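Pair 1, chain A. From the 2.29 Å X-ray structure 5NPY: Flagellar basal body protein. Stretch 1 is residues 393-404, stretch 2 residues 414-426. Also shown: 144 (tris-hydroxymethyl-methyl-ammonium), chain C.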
# COMPACT_ATOMS: atom_id res chain seq x y z
N ARG A 393 9.80 -26.17 7.43
CA ARG A 393 9.96 -25.16 6.39
C ARG A 393 8.92 -25.43 5.32
O ARG A 393 9.24 -25.47 4.12
CB ARG A 393 11.39 -25.19 5.84
CG ARG A 393 12.49 -24.99 6.90
CD ARG A 393 13.85 -25.20 6.27
NE ARG A 393 14.04 -24.27 5.15
CZ ARG A 393 14.93 -23.28 5.09
NH1 ARG A 393 15.81 -23.06 6.06
NH2 ARG A 393 14.96 -22.53 4.00
N LYS A 394 7.68 -25.62 5.76
CA LYS A 394 6.58 -25.81 4.82
C LYS A 394 6.28 -24.54 4.02
O LYS A 394 6.04 -24.60 2.81
CB LYS A 394 5.33 -26.27 5.57
CG LYS A 394 4.30 -26.93 4.69
CD LYS A 394 2.98 -26.22 4.77
CE LYS A 394 2.51 -26.12 6.21
NZ LYS A 394 1.60 -24.97 6.34
N ASN A 395 6.20 -23.40 4.70
CA ASN A 395 5.76 -22.17 4.05
C ASN A 395 6.84 -21.57 3.16
O ASN A 395 8.02 -21.51 3.53
CB ASN A 395 5.33 -21.14 5.08
CG ASN A 395 4.11 -21.52 5.78
OD1 ASN A 395 3.43 -22.45 5.34
ND2 ASN A 395 3.79 -20.85 6.89
N GLN A 396 6.42 -21.07 1.99
CA GLN A 396 7.31 -20.28 1.17
C GLN A 396 7.65 -18.99 1.90
O GLN A 396 6.78 -18.37 2.52
CB GLN A 396 6.68 -19.96 -0.18
CG GLN A 396 7.25 -18.73 -0.83
CD GLN A 396 7.10 -18.77 -2.32
OE1 GLN A 396 7.27 -19.82 -2.94
NE2 GLN A 396 6.77 -17.61 -2.92
N THR A 397 8.92 -18.59 1.86
CA THR A 397 9.33 -17.39 2.56
C THR A 397 10.27 -16.57 1.69
O THR A 397 11.05 -17.11 0.91
CB THR A 397 10.04 -17.66 3.95
OG1 THR A 397 11.30 -18.32 3.76
CG2 THR A 397 9.16 -18.49 4.85
N TRP A 398 10.20 -15.27 1.89
CA TRP A 398 11.14 -14.30 1.35
C TRP A 398 11.69 -13.48 2.50
O TRP A 398 10.97 -13.21 3.46
CB TRP A 398 10.46 -13.37 0.32
CG TRP A 398 9.85 -14.06 -0.85
CD1 TRP A 398 8.88 -15.02 -0.83
CD2 TRP A 398 10.14 -13.81 -2.24
NE1 TRP A 398 8.55 -15.39 -2.12
CE2 TRP A 398 9.32 -14.67 -3.00
CE3 TRP A 398 11.02 -12.95 -2.92
CZ2 TRP A 398 9.35 -14.70 -4.39
CZ3 TRP A 398 11.05 -12.98 -4.29
CH2 TRP A 398 10.22 -13.85 -5.02
N GLU A 399 12.95 -13.07 2.40
CA GLU A 399 13.51 -12.08 3.32
C GLU A 399 13.56 -10.72 2.64
O GLU A 399 14.15 -10.58 1.56
CB GLU A 399 14.91 -12.45 3.81
CG GLU A 399 14.94 -13.77 4.53
CD GLU A 399 16.14 -13.94 5.43
OE1 GLU A 399 16.69 -12.92 5.88
OE2 GLU A 399 16.51 -15.10 5.68
N VAL A 400 12.98 -9.71 3.32
CA VAL A 400 12.76 -8.38 2.75
C VAL A 400 13.65 -7.34 3.45
O VAL A 400 13.62 -7.20 4.68
CB VAL A 400 11.28 -7.98 2.86
CG1 VAL A 400 11.05 -6.64 2.20
CG2 VAL A 400 10.32 -9.14 2.33
N LYS A 401 14.38 -6.56 2.65
CA LYS A 401 15.29 -5.52 3.10
C LYS A 401 14.66 -4.17 2.73
O LYS A 401 14.55 -3.85 1.54
CB LYS A 401 16.64 -5.72 2.41
CG LYS A 401 17.58 -4.53 2.31
CD LYS A 401 18.76 -4.85 1.36
CE LYS A 401 20.02 -4.10 1.78
NZ LYS A 401 21.24 -4.66 1.15
N SER A 402 14.23 -3.39 3.73
CA SER A 402 13.51 -2.15 3.48
C SER A 402 14.24 -0.93 4.05
O SER A 402 14.83 -0.98 5.14
CB SER A 402 12.10 -2.19 4.07
OG SER A 402 11.36 -3.33 3.62
N TYR A 403 14.16 0.19 3.31
CA TYR A 403 14.84 1.44 3.66
C TYR A 403 14.20 2.56 2.86
O TYR A 403 13.38 2.33 1.96
CB TYR A 403 16.35 1.35 3.38
CG TYR A 403 16.64 0.82 1.99
CD1 TYR A 403 16.78 1.68 0.90
CD2 TYR A 403 16.73 -0.56 1.75
CE1 TYR A 403 17.02 1.20 -0.38
CE2 TYR A 403 16.96 -1.05 0.45
CZ TYR A 403 17.11 -0.15 -0.60
OH TYR A 403 17.34 -0.58 -1.88
N ILE A 404 14.60 3.80 3.19
CA ILE A 404 14.06 5.02 2.59
C ILE A 404 15.18 5.77 1.89
O ILE A 404 16.22 6.06 2.50
CB ILE A 404 13.40 5.91 3.66
CG1 ILE A 404 12.23 5.19 4.30
CG2 ILE A 404 12.96 7.23 3.04
CD1 ILE A 404 11.60 5.98 5.43
N ASN A 414 18.82 6.04 5.65
CA ASN A 414 18.37 5.01 6.55
C ASN A 414 19.35 3.85 6.56
O ASN A 414 20.04 3.61 5.57
CB ASN A 414 17.00 4.48 6.08
CG ASN A 414 15.91 4.67 7.09
OD1 ASN A 414 16.08 5.35 8.10
ND2 ASN A 414 14.78 4.06 6.82
N ASP A 415 19.39 3.11 7.71
CA ASP A 415 19.95 1.78 7.50
C ASP A 415 18.83 0.82 7.10
O ASP A 415 17.66 1.06 7.40
CB ASP A 415 20.64 1.27 8.77
CG ASP A 415 22.13 1.61 8.82
OD1 ASP A 415 22.54 2.63 8.22
OD2 ASP A 415 22.88 0.85 9.49
N PRO A 416 19.12 -0.26 6.39
CA PRO A 416 18.05 -1.20 6.03
C PRO A 416 17.49 -1.94 7.24
O PRO A 416 18.21 -2.26 8.18
CB PRO A 416 18.73 -2.16 5.04
CG PRO A 416 20.22 -1.94 5.23
CD PRO A 416 20.37 -0.51 5.64
N THR A 417 16.17 -2.19 7.19
CA THR A 417 15.45 -3.00 8.17
C THR A 417 15.01 -4.31 7.52
O THR A 417 14.27 -4.30 6.52
CB THR A 417 14.23 -2.26 8.72
OG1 THR A 417 14.62 -0.96 9.20
CG2 THR A 417 13.60 -3.07 9.86
N TRP A 418 15.43 -5.43 8.10
CA TRP A 418 15.15 -6.76 7.55
C TRP A 418 13.93 -7.37 8.23
O TRP A 418 13.76 -7.27 9.44
CB TRP A 418 16.35 -7.70 7.69
CG TRP A 418 17.46 -7.35 6.75
CD1 TRP A 418 18.44 -6.45 6.97
CD2 TRP A 418 17.69 -7.88 5.43
NE1 TRP A 418 19.27 -6.37 5.90
CE2 TRP A 418 18.84 -7.24 4.93
CE3 TRP A 418 17.06 -8.84 4.64
CZ2 TRP A 418 19.38 -7.51 3.66
CZ3 TRP A 418 17.58 -9.11 3.37
CH2 TRP A 418 18.73 -8.45 2.90
N GLU A 419 13.09 -8.01 7.43
CA GLU A 419 11.88 -8.65 7.90
C GLU A 419 11.70 -9.94 7.11
O GLU A 419 12.01 -9.98 5.91
CB GLU A 419 10.70 -7.69 7.74
CG GLU A 419 9.43 -8.12 8.40
CD GLU A 419 9.60 -8.23 9.90
OE1 GLU A 419 10.15 -7.29 10.52
OE2 GLU A 419 9.22 -9.29 10.45
N ILE A 420 11.24 -11.00 7.77
CA ILE A 420 11.03 -12.28 7.10
C ILE A 420 9.54 -12.45 6.86
O ILE A 420 8.72 -12.23 7.76
CB ILE A 420 11.60 -13.46 7.89
CG1 ILE A 420 13.12 -13.29 8.09
CG2 ILE A 420 11.33 -14.77 7.16
CD1 ILE A 420 13.74 -14.34 8.96
N VAL A 421 9.19 -12.83 5.63
CA VAL A 421 7.82 -12.86 5.13
C VAL A 421 7.49 -14.28 4.69
O VAL A 421 8.34 -14.95 4.09
CB VAL A 421 7.70 -11.86 3.97
CG1 VAL A 421 6.66 -12.24 3.03
CG2 VAL A 421 7.53 -10.47 4.48
N GLY A 422 6.27 -14.76 5.04
CA GLY A 422 5.84 -16.10 4.68
C GLY A 422 4.49 -16.09 3.96
O GLY A 422 3.80 -15.08 3.92
N PHE A 423 4.13 -17.23 3.38
CA PHE A 423 2.86 -17.35 2.66
C PHE A 423 2.09 -18.58 3.10
O PHE A 423 2.65 -19.68 3.16
CB PHE A 423 3.05 -17.37 1.13
CG PHE A 423 3.46 -16.05 0.58
CD1 PHE A 423 4.79 -15.74 0.39
CD2 PHE A 423 2.50 -15.08 0.32
CE1 PHE A 423 5.18 -14.49 -0.08
CE2 PHE A 423 2.88 -13.83 -0.15
CZ PHE A 423 4.21 -13.54 -0.37
N ASP A 424 0.80 -18.41 3.34
CA ASP A 424 -0.06 -19.53 3.69
C ASP A 424 -0.07 -20.56 2.57
O ASP A 424 -0.29 -20.24 1.40
CB ASP A 424 -1.47 -19.01 3.98
CG ASP A 424 -2.42 -20.10 4.46
OD1 ASP A 424 -2.90 -19.99 5.60
OD2 ASP A 424 -2.71 -21.04 3.69
N SER A 425 0.22 -21.82 2.91
CA SER A 425 0.40 -22.82 1.86
C SER A 425 -0.89 -23.14 1.10
O SER A 425 -0.82 -23.67 -0.01
CB SER A 425 1.00 -24.08 2.47
OG SER A 425 0.30 -24.43 3.66
N ALA A 426 -2.06 -22.80 1.66
CA ALA A 426 -3.36 -23.06 1.03
C ALA A 426 -3.90 -21.82 0.31
O ALA A 426 -3.75 -21.69 -0.91
CB ALA A 426 -4.37 -23.53 2.08
C1 144 C . 14.11 -19.38 8.07
N 144 C . 14.46 -18.85 6.76
C2 144 C . 15.74 -19.39 6.33
O2 144 C . 16.85 -18.75 6.91
C3 144 C . 14.55 -17.39 6.81
O3 144 C . 14.44 -16.84 5.52
C4 144 C . 13.47 -19.18 5.71
O4 144 C . 12.38 -20.01 6.04
O HOH W 1 3.68 -21.47 1.50
O HOH W 2 11.71 -5.16 5.52
O HOH W 3 15.06 1.03 7.53

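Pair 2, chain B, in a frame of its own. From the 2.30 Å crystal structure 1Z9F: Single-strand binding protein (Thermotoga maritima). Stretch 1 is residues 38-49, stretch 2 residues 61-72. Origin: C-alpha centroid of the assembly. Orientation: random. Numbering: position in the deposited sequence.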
# COMPACT_ATOMS: atom_id res chain seq x y z
N THR B 38 9.88 22.22 1.02
CA THR B 38 10.81 22.31 -0.11
C THR B 38 11.42 20.93 -0.41
O THR B 38 11.22 20.40 -1.50
CB THR B 38 11.92 23.39 0.12
OG1 THR B 38 11.35 24.70 0.05
CG2 THR B 38 13.04 23.28 -0.92
N PRO B 39 12.16 20.35 0.55
CA PRO B 39 12.96 19.18 0.18
C PRO B 39 12.14 17.91 -0.01
O PRO B 39 11.32 17.55 0.85
CB PRO B 39 13.95 19.05 1.35
CG PRO B 39 13.76 20.29 2.20
CD PRO B 39 12.34 20.67 1.98
N VAL B 40 12.34 17.24 -1.14
CA VAL B 40 11.68 15.98 -1.44
C VAL B 40 12.74 14.98 -1.83
O VAL B 40 13.58 15.24 -2.69
CB VAL B 40 10.68 16.11 -2.60
CG1 VAL B 40 9.70 14.98 -2.59
CG2 VAL B 40 9.95 17.43 -2.52
N THR B 41 12.71 13.83 -1.17
CA THR B 41 13.62 12.76 -1.44
C THR B 41 12.77 11.51 -1.71
O THR B 41 11.80 11.24 -1.01
CB THR B 41 14.58 12.56 -0.25
OG1 THR B 41 15.27 13.80 0.01
CG2 THR B 41 15.60 11.48 -0.55
N THR B 42 13.10 10.82 -2.78
CA THR B 42 12.42 9.63 -3.15
C THR B 42 13.44 8.51 -3.17
O THR B 42 14.64 8.75 -3.34
CB THR B 42 11.72 9.74 -4.52
OG1 THR B 42 12.69 9.92 -5.57
CG2 THR B 42 10.73 10.90 -4.51
N PHE B 43 12.93 7.30 -2.95
CA PHE B 43 13.70 6.08 -3.07
C PHE B 43 12.72 4.92 -3.11
O PHE B 43 11.59 5.04 -2.69
CB PHE B 43 14.71 5.92 -1.93
CG PHE B 43 14.11 5.97 -0.56
CD1 PHE B 43 13.88 7.19 0.06
CD2 PHE B 43 13.84 4.80 0.13
CE1 PHE B 43 13.35 7.25 1.35
CE2 PHE B 43 13.30 4.84 1.43
CZ PHE B 43 13.06 6.07 2.04
N THR B 44 13.17 3.81 -3.67
CA THR B 44 12.35 2.65 -3.83
C THR B 44 13.01 1.57 -3.01
O THR B 44 14.24 1.45 -3.00
CB THR B 44 12.19 2.20 -5.32
OG1 THR B 44 13.21 1.25 -5.66
CG2 THR B 44 12.25 3.41 -6.29
N ILE B 45 12.18 0.83 -2.28
CA ILE B 45 12.65 -0.25 -1.45
C ILE B 45 12.22 -1.60 -2.03
O ILE B 45 11.22 -1.69 -2.76
CB ILE B 45 12.19 -0.10 0.02
CG1 ILE B 45 10.67 0.08 0.11
CG2 ILE B 45 12.92 1.09 0.67
CD1 ILE B 45 10.14 0.06 1.52
N ALA B 46 13.01 -2.63 -1.75
CA ALA B 46 12.68 -3.98 -2.15
C ALA B 46 12.13 -4.64 -0.92
O ALA B 46 12.84 -4.75 0.08
CB ALA B 46 13.91 -4.72 -2.64
N VAL B 47 10.86 -5.04 -0.98
CA VAL B 47 10.18 -5.72 0.13
C VAL B 47 9.81 -7.12 -0.34
O VAL B 47 8.72 -7.35 -0.88
CB VAL B 47 8.89 -4.97 0.55
CG1 VAL B 47 8.13 -5.74 1.67
CG2 VAL B 47 9.20 -3.52 0.98
N ASP B 48 10.72 -8.06 -0.16
CA ASP B 48 10.43 -9.39 -0.69
C ASP B 48 9.51 -10.18 0.23
O ASP B 48 9.48 -9.98 1.44
CB ASP B 48 11.69 -10.17 -1.20
CG ASP B 48 12.79 -10.32 -0.14
OD1 ASP B 48 12.50 -10.11 1.06
OD2 ASP B 48 13.93 -10.67 -0.55
N ARG B 49 8.74 -11.07 -0.40
CA ARG B 49 7.69 -11.83 0.27
C ARG B 49 8.33 -13.04 0.95
O ARG B 49 8.26 -14.17 0.45
CB ARG B 49 6.62 -12.26 -0.75
CG ARG B 49 6.08 -11.11 -1.61
CD ARG B 49 5.23 -11.65 -2.76
NE ARG B 49 4.74 -10.60 -3.65
CZ ARG B 49 3.94 -10.83 -4.70
NH1 ARG B 49 3.56 -12.07 -5.01
NH2 ARG B 49 3.54 -9.82 -5.45
N THR B 61 9.14 -13.88 -4.75
CA THR B 61 9.16 -12.69 -5.59
C THR B 61 9.07 -11.44 -4.70
O THR B 61 8.57 -11.50 -3.57
CB THR B 61 8.02 -12.72 -6.66
OG1 THR B 61 8.11 -11.57 -7.51
CG2 THR B 61 6.63 -12.79 -6.00
N THR B 62 9.57 -10.32 -5.21
CA THR B 62 9.67 -9.07 -4.47
C THR B 62 8.60 -8.11 -4.91
O THR B 62 8.10 -8.18 -6.04
CB THR B 62 11.06 -8.40 -4.67
OG1 THR B 62 12.10 -9.32 -4.37
CG2 THR B 62 11.23 -7.20 -3.76
N ASP B 63 8.24 -7.22 -3.99
CA ASP B 63 7.42 -6.05 -4.27
C ASP B 63 8.28 -4.82 -4.12
O ASP B 63 8.95 -4.63 -3.09
CB ASP B 63 6.27 -5.98 -3.29
CG ASP B 63 5.21 -6.99 -3.58
OD1 ASP B 63 4.67 -6.95 -4.70
OD2 ASP B 63 4.93 -7.82 -2.70
N PHE B 64 8.25 -3.97 -5.14
CA PHE B 64 8.99 -2.71 -5.13
C PHE B 64 8.05 -1.54 -4.88
O PHE B 64 6.96 -1.48 -5.45
CB PHE B 64 9.76 -2.53 -6.44
CG PHE B 64 10.90 -3.50 -6.60
CD1 PHE B 64 12.15 -3.18 -6.10
CD2 PHE B 64 10.71 -4.72 -7.21
CE1 PHE B 64 13.21 -4.06 -6.23
CE2 PHE B 64 11.78 -5.62 -7.34
CZ PHE B 64 13.02 -5.29 -6.85
N PHE B 65 8.49 -0.63 -4.02
CA PHE B 65 7.69 0.51 -3.63
C PHE B 65 8.47 1.82 -3.77
O PHE B 65 9.54 1.96 -3.19
CB PHE B 65 7.25 0.36 -2.16
CG PHE B 65 6.39 -0.86 -1.91
CD1 PHE B 65 6.96 -2.06 -1.56
CD2 PHE B 65 5.01 -0.78 -2.00
CE1 PHE B 65 6.20 -3.16 -1.34
CE2 PHE B 65 4.24 -1.87 -1.76
CZ PHE B 65 4.82 -3.07 -1.45
N ARG B 66 7.93 2.77 -4.53
CA ARG B 66 8.45 4.14 -4.53
C ARG B 66 8.10 4.83 -3.20
O ARG B 66 6.92 5.01 -2.91
CB ARG B 66 7.85 4.94 -5.69
CG ARG B 66 8.38 6.37 -5.82
CD ARG B 66 8.10 6.97 -7.19
N ILE B 67 9.12 5.17 -2.39
CA ILE B 67 8.94 5.97 -1.15
C ILE B 67 9.21 7.47 -1.40
O ILE B 67 10.24 7.85 -1.96
CB ILE B 67 9.90 5.50 -0.00
CG1 ILE B 67 9.94 3.97 0.18
CG2 ILE B 67 9.55 6.18 1.32
CD1 ILE B 67 8.61 3.32 0.30
N VAL B 68 8.28 8.32 -0.96
CA VAL B 68 8.43 9.76 -0.99
C VAL B 68 8.52 10.32 0.43
O VAL B 68 7.74 9.94 1.29
CB VAL B 68 7.22 10.45 -1.69
CG1 VAL B 68 7.59 11.87 -2.12
CG2 VAL B 68 6.79 9.66 -2.89
N THR B 69 9.47 11.22 0.66
CA THR B 69 9.64 11.95 1.92
C THR B 69 9.67 13.47 1.66
O THR B 69 10.09 13.92 0.60
CB THR B 69 10.94 11.54 2.60
OG1 THR B 69 12.03 11.73 1.69
CG2 THR B 69 10.91 10.08 2.99
N PHE B 70 9.21 14.25 2.65
CA PHE B 70 9.14 15.71 2.56
C PHE B 70 9.76 16.36 3.80
O PHE B 70 9.77 15.75 4.87
CB PHE B 70 7.69 16.16 2.42
CG PHE B 70 7.06 15.74 1.14
CD1 PHE B 70 6.48 14.49 1.01
CD2 PHE B 70 7.06 16.59 0.04
CE1 PHE B 70 5.91 14.09 -0.18
CE2 PHE B 70 6.48 16.19 -1.16
CZ PHE B 70 5.90 14.94 -1.27
N GLY B 71 10.27 17.58 3.65
CA GLY B 71 10.81 18.34 4.78
C GLY B 71 12.01 17.67 5.42
O GLY B 71 12.84 17.09 4.72
N ARG B 72 12.08 17.72 6.75
CA ARG B 72 13.23 17.18 7.49
C ARG B 72 13.47 15.69 7.24
O ARG B 72 14.60 15.21 7.31
CB ARG B 72 13.05 17.40 9.00

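The sharpest difference lies at one superposed site, where W398(A) of pair 1 falls on F43(B) of pair 2. Both are aromatic, but they use different rotamers. W398(A) has chi1 m, and its CD1 lies 3.8 Å from CE1 of F423(A). The two rings meet obliquely, with planes at 80°. F43(B) has chi1 p, and its ring comes nearer to the opposing strand. CB of I67(B) sits over the face of this ring, 3.8 Å from its centroid. The side-chain centres of W398(A) and F43(B) are 2.8 Å apart after superposition, although their CA atoms differ by 0.9 Å.

The shared frame is a pair of antiparallel strands. The strand directions differ by 157° in pair 1 and 155° in pair 2. Fourteen central residues superpose with an RMSD of 0.4 Å. The register is the same: W398(A) faces V421(A) as F43(B) faces I67(B), and V400(A) faces E419(A) as I45(B) faces F65(B). Backbone hydrogen bonds run both ways at these bridges. V421(A) N to W398(A) O is 2.8 Å. The matching I67(B) N to F43(B) O is very short, at 2.5 Å.

The aliphatic match is close. V400(A) falls on I45(B), and V421(A) on I67(B). In pair 1, CG2 of V400(A) touches CG2 of V421(A) at 3.8 Å. In pair 2, CD1 of I45(B) touches CD1 of I67(B), also at 3.8 Å. Longer side chains fill the same place.

On the other side of the sheet, W418(A) matches F64(B), and K401(A) matches A46(B). CB of K401(A) lies over the six-membered ring of W418(A), 3.4 Å from its centroid. CB of A46(B) approaches CE1 of F64(B) at 3.7 Å, but obliquely. Both aromatic side chains reach nearer to the opposing strand than their CA-to-CB bonds suggest.

F423(A) and T69(B) share a position but pack differently. The threonine adds a polar link: its OG1 donates to O of T41(B) at 2.8 Å. The phenylalanine instead supplies a ring for W398(A).

T417(A) matches D63(B). OG1 of T417(A) donates to a water at 2.6 Å, and that water donates to O of S402(A) at 3.1 Å. D63(B) forms a salt bridge with R49(B), whose NE lies 2.9 Å from its OD2. A second hydrogen bond, from NH2 of R49(B) to OD1 of D63(B) at 3.2 Å, engages the other carboxylate oxygen.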